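Chitin oligosaccharide binding protein NagB2 (Paenibacillus sp. FPU-7, PDB 7EHQ) binds chitin oligosaccharides as an extracellular solute-binding protein, probably delivering them to a membrane transporter for uptake. Local coordinates at the 2-acetamido-2-deoxy-beta-D-glucopyranose site. Sequence-based numbering; all coordinates share one arbitrary frame.

The 2-acetamido-2-deoxy-beta-D-glucopyranose site. Residues 37, 40, 73-74, 77, 97, 144-145, 147, 198, 277, 315-316, 354, 387, 389. With NAG (2-acetamido-2-deoxy-beta-D-glucopyranose), chain B; NAG (2-acetamido-2-deoxy-beta-D-glucopyranose), chain C.
N,N'-diacetylchitobiose, β-1,4-linked from O4 of NAG (chain B) to C1 of NAG (chain C), lies almost wholly buried in the sugar cleft of a solute-binding protein, 292 of 307 Å² of NAG (chain C) and 277 of 298 Å² of NAG (chain B) being hidden. The tight part is aromatic. Trp277, its CG in the crowded position between backbone N and carbonyl carbon (chi1 56°), lays one face under the disaccharide, with C4 of NAG (chain B) 3.9 Å from the centroid of its six-membered ring. Phe97 points its edge at the glycosidic O4, its two faces covered by the Arg77 guanidinium and the Asn316 amide. Trp198 (chi1 78°) spreads its face beneath the acetamido group of NAG (chain C), and methyl C8 sits 3.5 Å from the centroid of the five-membered ring. An alanine in place of Trp198 would probably lose this face and the contact with C6 of NAG (chain B), leaving the acetamido group less firmly held. Polar grips fix the non-reducing end and the flanks. Asp389 OD1 accepts from O4 of NAG (chain C) at 2.6 Å through its syn lone pair, while Arg77 NH1 and NH2 clamp OD2. Arg77 NH1 also reaches O3, Ser315 OG bonds O6 at 2.6 Å, and waters link both hydroxyls to Asp389. Asn316 OD1 takes N2 of NAG (chain B) at 2.8 Å, from above its carbonyl plane. Asp73 OD2, salt-bridged to Arg40, receives O6 of NAG (chain B) on its anti lone pair. At the looser reducing end, Arg354, salt-bridged to Glu144, sends two longish in-plane bonds (3.2 Å) from NH1 and NH2 to O1; Ile37 CD1 stands 4.1 Å from C1. A water joins O7 of NAG (chain C) to Asp73 O. The site thus captures chitin fragments, apparently reading acetamido groups and the non-reducing end, probably for import.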
ATOM      1  N   ILE A  37      -7.802  10.135  -1.365  1.00 31.01           N
ATOM      2  CA  ILE A  37      -7.507   9.764   0.015  1.00 31.39           C
ATOM      3  C   ILE A  37      -6.316  10.549   0.564  1.00 33.21           C
ATOM      4  O   ILE A  37      -5.688  10.123   1.508  1.00 36.21           O
ATOM      5  CB  ILE A  37      -7.292   8.241   0.148  1.00 31.70           C
ATOM      6  CG1 ILE A  37      -6.160   7.759  -0.781  1.00 30.27           C
ATOM      7  CG2 ILE A  37      -8.587   7.517  -0.185  1.00 33.74           C
ATOM      8  CD1 ILE A  37      -5.649   6.305  -0.424  1.00 29.96           C
ATOM      9  N   ARG A  40      -4.488  13.313   5.058  1.00 36.23           N
ATOM     10  CA  ARG A  40      -3.624  13.513   6.211  1.00 35.47           C
ATOM     11  C   ARG A  40      -2.627  14.637   5.971  1.00 38.99           C
ATOM     12  O   ARG A  40      -2.263  14.949   4.840  1.00 37.91           O
ATOM     13  CB  ARG A  40      -2.861  12.241   6.559  1.00 42.79           C
ATOM     14  CG  ARG A  40      -3.723  11.096   7.049  1.00 41.82           C
ATOM     15  CD  ARG A  40      -2.829   9.895   7.321  1.00 44.37           C
ATOM     16  NE  ARG A  40      -3.592   8.707   7.673  1.00 44.94           N
ATOM     17  CZ  ARG A  40      -3.578   7.574   6.972  1.00 42.62           C
ATOM     18  NH1 ARG A  40      -2.831   7.483   5.879  1.00 37.48           N
ATOM     19  NH2 ARG A  40      -4.297   6.550   7.379  1.00 41.99           N
ATOM     20  N   ASP A  73      -8.339   6.727   4.101  1.00 31.80           N
ATOM     21  CA  ASP A  73      -8.045   5.545   3.271  1.00 30.23           C
ATOM     22  C   ASP A  73      -8.968   4.363   3.576  1.00 30.68           C
ATOM     23  O   ASP A  73      -9.605   3.783   2.663  1.00 28.74           O
ATOM     24  CB  ASP A  73      -6.566   5.134   3.405  1.00 26.47           C
ATOM     25  CG  ASP A  73      -6.089   4.925   4.836  1.00 30.55           C
ATOM     26  OD1 ASP A  73      -6.873   4.905   5.805  1.00 32.48           O
ATOM     27  OD2 ASP A  73      -4.838   4.817   5.006  1.00 30.62           O
ATOM     28  N   THR A  74      -9.046   3.949   4.849  1.00 28.50           N
ATOM     29  CA  THR A  74      -9.873   2.789   5.126  1.00 28.58           C
ATOM     30  C   THR A  74     -11.330   3.089   4.789  1.00 28.07           C
ATOM     31  O   THR A  74     -12.019   2.250   4.216  1.00 30.80           O
ATOM     32  CB  THR A  74      -9.731   2.351   6.593  1.00 32.88           C
ATOM     33  OG1 THR A  74     -10.090   3.435   7.447  1.00 32.37           O
ATOM     34  CG2 THR A  74      -8.286   1.878   6.887  1.00 28.00           C
ATOM     35  N   ARG A  77     -12.078   2.985   0.857  1.00 26.16           N
ATOM     36  CA  ARG A  77     -11.954   1.703   0.177  1.00 23.45           C
ATOM     37  C   ARG A  77     -12.950   0.684   0.705  1.00 34.70           C
ATOM     38  O   ARG A  77     -13.511  -0.107  -0.068  1.00 31.15           O
ATOM     39  CB  ARG A  77     -10.529   1.159   0.333  1.00 30.47           C
ATOM     40  CG  ARG A  77     -10.246  -0.112  -0.468  1.00 28.84           C
ATOM     41  CD  ARG A  77      -8.900  -0.747  -0.114  1.00 27.57           C
ATOM     42  NE  ARG A  77      -8.606  -1.908  -0.976  1.00 27.83           N
ATOM     43  CZ  ARG A  77      -7.479  -2.618  -0.943  1.00 27.30           C
ATOM     44  NH1 ARG A  77      -6.472  -2.272  -0.129  1.00 24.70           N
ATOM     45  NH2 ARG A  77      -7.304  -3.603  -1.798  1.00 24.94           N
ATOM     46  N   PHE A  97      -8.225   0.564  -5.974  1.00 25.72           N
ATOM     47  CA  PHE A  97      -7.179  -0.452  -5.824  1.00 23.73           C
ATOM     48  C   PHE A  97      -7.285  -1.522  -6.888  1.00 25.75           C
ATOM     49  O   PHE A  97      -8.387  -1.966  -7.230  1.00 25.59           O
ATOM     50  CB  PHE A  97      -7.269  -1.109  -4.430  1.00 24.89           C
ATOM     51  CG  PHE A  97      -6.498  -0.347  -3.400  1.00 23.64           C
ATOM     52  CD1 PHE A  97      -7.113   0.684  -2.703  1.00 28.18           C
ATOM     53  CD2 PHE A  97      -5.151  -0.590  -3.201  1.00 24.50           C
ATOM     54  CE1 PHE A  97      -6.423   1.447  -1.780  1.00 27.64           C
ATOM     55  CE2 PHE A  97      -4.444   0.135  -2.268  1.00 23.40           C
ATOM     56  CZ  PHE A  97      -5.080   1.177  -1.552  1.00 24.47           C
ATOM     57  N   GLU A 144      -1.340   5.430  -9.802  1.00 26.46           N
ATOM     58  CA  GLU A 144      -0.757   6.752  -9.629  1.00 27.08           C
ATOM     59  C   GLU A 144       0.756   6.678  -9.426  1.00 31.22           C
ATOM     60  O   GLU A 144       1.492   7.626  -9.775  1.00 27.79           O
ATOM     61  CB  GLU A 144      -1.441   7.403  -8.424  1.00 31.84           C
ATOM     62  CG  GLU A 144      -0.779   8.589  -7.833  1.00 43.52           C
ATOM     63  CD  GLU A 144      -1.470   9.030  -6.539  1.00 34.60           C
ATOM     64  OE1 GLU A 144      -2.676   8.766  -6.378  1.00 50.58           O
ATOM     65  OE2 GLU A 144      -0.786   9.595  -5.687  1.00 49.99           O
ATOM     66  N   ALA A 145       1.216   5.572  -8.838  1.00 29.19           N
ATOM     67  CA  ALA A 145       2.582   5.387  -8.368  1.00 25.33           C
ATOM     68  C   ALA A 145       2.756   3.891  -8.143  1.00 27.74           C
ATOM     69  O   ALA A 145       1.787   3.121  -8.164  1.00 25.01           O
ATOM     70  CB  ALA A 145       2.861   6.169  -7.059  1.00 28.71           C
ATOM     71  N   PHE A 147       4.560   0.937  -5.376  1.00 24.47           N
ATOM     72  CA  PHE A 147       4.910   0.823  -3.973  1.00 27.28           C
ATOM     73  C   PHE A 147       5.863  -0.348  -3.778  1.00 27.77           C
ATOM     74  O   PHE A 147       5.896  -1.285  -4.595  1.00 25.06           O
ATOM     75  CB  PHE A 147       3.642   0.675  -3.079  1.00 23.25           C
ATOM     76  CG  PHE A 147       3.120  -0.716  -3.012  1.00 26.84           C
ATOM     77  CD1 PHE A 147       2.278  -1.213  -4.013  1.00 24.66           C
ATOM     78  CD2 PHE A 147       3.462  -1.528  -1.942  1.00 24.49           C
ATOM     79  CE1 PHE A 147       1.822  -2.526  -3.986  1.00 25.24           C
ATOM     80  CE2 PHE A 147       3.033  -2.828  -1.886  1.00 22.69           C
ATOM     81  CZ  PHE A 147       2.170  -3.339  -2.891  1.00 26.56           C
ATOM     82  N   TRP A 198      -5.068  -3.189   8.864  1.00 27.35           N
ATOM     83  CA  TRP A 198      -4.264  -3.369   7.657  1.00 24.89           C
ATOM     84  C   TRP A 198      -2.791  -3.034   7.907  1.00 27.10           C
ATOM     85  O   TRP A 198      -1.913  -3.565   7.200  1.00 26.12           O
ATOM     86  CB  TRP A 198      -4.827  -2.495   6.497  1.00 25.64           C
ATOM     87  CG  TRP A 198      -4.471  -1.044   6.582  1.00 25.45           C
ATOM     88  CD1 TRP A 198      -5.127  -0.093   7.284  1.00 25.16           C
ATOM     89  CD2 TRP A 198      -3.337  -0.402   5.994  1.00 24.32           C
ATOM     90  NE1 TRP A 198      -4.489   1.128   7.161  1.00 24.35           N
ATOM     91  CE2 TRP A 198      -3.381   0.958   6.374  1.00 24.97           C
ATOM     92  CE3 TRP A 198      -2.292  -0.839   5.191  1.00 23.30           C
ATOM     93  CZ2 TRP A 198      -2.419   1.871   5.970  1.00 25.40           C
ATOM     94  CZ3 TRP A 198      -1.347   0.052   4.792  1.00 25.03           C
ATOM     95  CH2 TRP A 198      -1.421   1.411   5.173  1.00 25.60           C
ATOM     96  N   TRP A 277       4.977   4.910   0.255  1.00 26.32           N
ATOM     97  CA  TRP A 277       4.212   6.149   0.424  1.00 29.58           C
ATOM     98  C   TRP A 277       4.489   6.812   1.751  1.00 26.04           C
ATOM     99  O   TRP A 277       4.060   7.965   1.958  1.00 28.67           O
ATOM    100  CB  TRP A 277       2.719   5.880   0.354  1.00 27.24           C
ATOM    101  CG  TRP A 277       2.254   4.841   1.358  1.00 23.41           C
ATOM    102  CD1 TRP A 277       1.938   5.052   2.681  1.00 22.86           C
ATOM    103  CD2 TRP A 277       2.097   3.440   1.123  1.00 25.79           C
ATOM    104  NE1 TRP A 277       1.566   3.824   3.274  1.00 23.65           N
ATOM    105  CE2 TRP A 277       1.671   2.843   2.326  1.00 24.78           C
ATOM    106  CE3 TRP A 277       2.285   2.626   0.006  1.00 25.26           C
ATOM    107  CZ2 TRP A 277       1.412   1.493   2.435  1.00 23.89           C
ATOM    108  CZ3 TRP A 277       2.025   1.255   0.128  1.00 23.65           C
ATOM    109  CH2 TRP A 277       1.603   0.709   1.341  1.00 27.06           C
ATOM    110  N   SER A 315      -0.505  -0.830  -7.572  1.00 27.83           N
ATOM    111  CA  SER A 315      -1.771  -1.288  -7.037  1.00 27.59           C
ATOM    112  C   SER A 315      -2.798  -0.197  -6.800  1.00 27.94           C
ATOM    113  O   SER A 315      -3.981  -0.520  -6.649  1.00 28.57           O
ATOM    114  CB  SER A 315      -1.542  -1.990  -5.682  1.00 25.42           C
ATOM    115  OG  SER A 315      -0.940  -1.044  -4.816  1.00 29.45           O
ATOM    116  N   ASN A 316      -2.401   1.080  -6.781  1.00 23.62           N
ATOM    117  CA  ASN A 316      -3.290   2.112  -6.285  1.00 25.21           C
ATOM    118  C   ASN A 316      -3.214   3.311  -7.215  1.00 25.07           C
ATOM    119  O   ASN A 316      -2.113   3.754  -7.557  1.00 27.93           O
ATOM    120  CB  ASN A 316      -2.934   2.537  -4.870  1.00 26.07           C
ATOM    121  CG  ASN A 316      -3.962   3.508  -4.290  1.00 24.72           C
ATOM    122  OD1 ASN A 316      -3.620   4.638  -3.886  1.00 27.72           O
ATOM    123  ND2 ASN A 316      -5.230   3.086  -4.274  1.00 27.54           N
ATOM    124  N   ARG A 354       7.441   9.200  -4.122  1.00 31.51           N
ATOM    125  CA  ARG A 354       6.484   8.224  -4.629  1.00 30.40           C
ATOM    126  C   ARG A 354       7.036   7.576  -5.891  1.00 34.11           C
ATOM    127  O   ARG A 354       7.287   8.251  -6.902  1.00 32.66           O
ATOM    128  CB  ARG A 354       5.116   8.879  -4.817  1.00 37.38           C
ATOM    129  CG  ARG A 354       4.384   8.881  -3.444  1.00 40.25           C
ATOM    130  CD  ARG A 354       3.228   9.814  -3.354  1.00 45.46           C
ATOM    131  NE  ARG A 354       1.929   9.267  -3.735  1.00 40.63           N
ATOM    132  CZ  ARG A 354       1.038   8.781  -2.884  1.00 34.52           C
ATOM    133  NH1 ARG A 354       1.311   8.729  -1.602  1.00 38.24           N
ATOM    134  NH2 ARG A 354      -0.134   8.360  -3.331  1.00 33.69           N
ATOM    135  N   ALA A 387       0.499  -7.149  -2.678  1.00 23.88           N
ATOM    136  CA  ALA A 387      -0.158  -7.271  -1.384  1.00 26.99           C
ATOM    137  C   ALA A 387      -1.284  -8.290  -1.447  1.00 26.39           C
ATOM    138  O   ALA A 387      -1.986  -8.397  -2.460  1.00 26.55           O
ATOM    139  CB  ALA A 387      -0.725  -5.918  -0.964  1.00 25.58           C
ATOM    140  N   ASP A 389      -4.181  -8.195  -0.417  1.00 23.52           N
ATOM    141  CA  ASP A 389      -5.512  -7.673  -0.686  1.00 22.56           C
ATOM    142  C   ASP A 389      -5.744  -7.409  -2.169  1.00 26.89           C
ATOM    143  O   ASP A 389      -6.889  -7.115  -2.573  1.00 25.06           O
ATOM    144  CB  ASP A 389      -5.703  -6.368   0.139  1.00 23.63           C
ATOM    145  CG  ASP A 389      -4.596  -5.411  -0.084  1.00 23.75           C
ATOM    146  OD1 ASP A 389      -3.557  -5.537   0.623  1.00 22.69           O
ATOM    147  OD2 ASP A 389      -4.723  -4.556  -1.015  1.00 27.48           O
TER
HETATM  148  C1  NAG B   1      -1.631   5.723  -0.325  1.00 26.15           C
HETATM  149  C2  NAG B   1      -1.066   4.613  -1.216  1.00 26.58           C
HETATM  150  C3  NAG B   1      -1.834   3.329  -0.945  1.00 22.62           C
HETATM  151  C4  NAG B   1      -1.846   3.011   0.558  1.00 23.31           C
HETATM  152  C5  NAG B   1      -2.275   4.260   1.350  1.00 24.98           C
HETATM  153  C6  NAG B   1      -2.174   4.091   2.841  1.00 25.71           C
HETATM  154  C7  NAG B   1      -0.026   5.105  -3.369  1.00 26.26           C
HETATM  155  C8  NAG B   1      -0.250   5.394  -4.828  1.00 30.42           C
HETATM  156  N2  NAG B   1      -1.120   4.943  -2.631  1.00 23.40           N
HETATM  157  O1  NAG B   1      -1.096   6.963  -0.589  1.00 36.89           O
HETATM  158  O3  NAG B   1      -1.228   2.273  -1.664  1.00 25.53           O
HETATM  159  O4  NAG B   1      -2.852   2.044   0.813  1.00 25.57           O
HETATM  160  O5  NAG B   1      -1.436   5.360   1.039  1.00 25.87           O
HETATM  161  O6  NAG B   1      -2.681   5.269   3.452  1.00 25.00           O
HETATM  162  O7  NAG B   1       1.108   5.012  -2.884  1.00 28.66           O
HETATM  163  C1  NAG C   2      -2.365   0.748   1.096  1.00 26.82           C
HETATM  164  C2  NAG C   2      -3.583  -0.069   1.497  1.00 24.14           C
HETATM  165  C3  NAG C   2      -3.202  -1.529   1.713  1.00 23.06           C
HETATM  166  C4  NAG C   2      -2.528  -2.067   0.446  1.00 22.78           C
HETATM  167  C5  NAG C   2      -1.325  -1.195   0.111  1.00 25.08           C
HETATM  168  C6  NAG C   2      -0.607  -1.617  -1.153  1.00 25.28           C
HETATM  169  C7  NAG C   2      -5.436   0.949   2.711  1.00 29.48           C
HETATM  170  C8  NAG C   2      -5.934   1.500   4.030  1.00 25.76           C
HETATM  171  N2  NAG C   2      -4.180   0.500   2.701  1.00 25.94           N
HETATM  172  O3  NAG C   2      -4.382  -2.301   1.957  1.00 27.22           O
HETATM  173  O4  NAG C   2      -2.050  -3.377   0.709  1.00 24.96           O
HETATM  174  O5  NAG C   2      -1.759   0.155  -0.088  1.00 27.41           O
HETATM  175  O6  NAG C   2      -1.460  -1.532  -2.280  1.00 26.36           O
HETATM  176  O7  NAG C   2      -6.131   0.958   1.694  1.00 28.74           O
HETATM  177  O   HOH W   1      -4.083  -4.718   3.227  1.00 22.50           O
HETATM  178  O   HOH W   2      -2.829  -3.814  -2.742  1.00 26.69           O
HETATM  179  O   HOH W   3      -7.690   3.238   0.786  1.00 28.46           O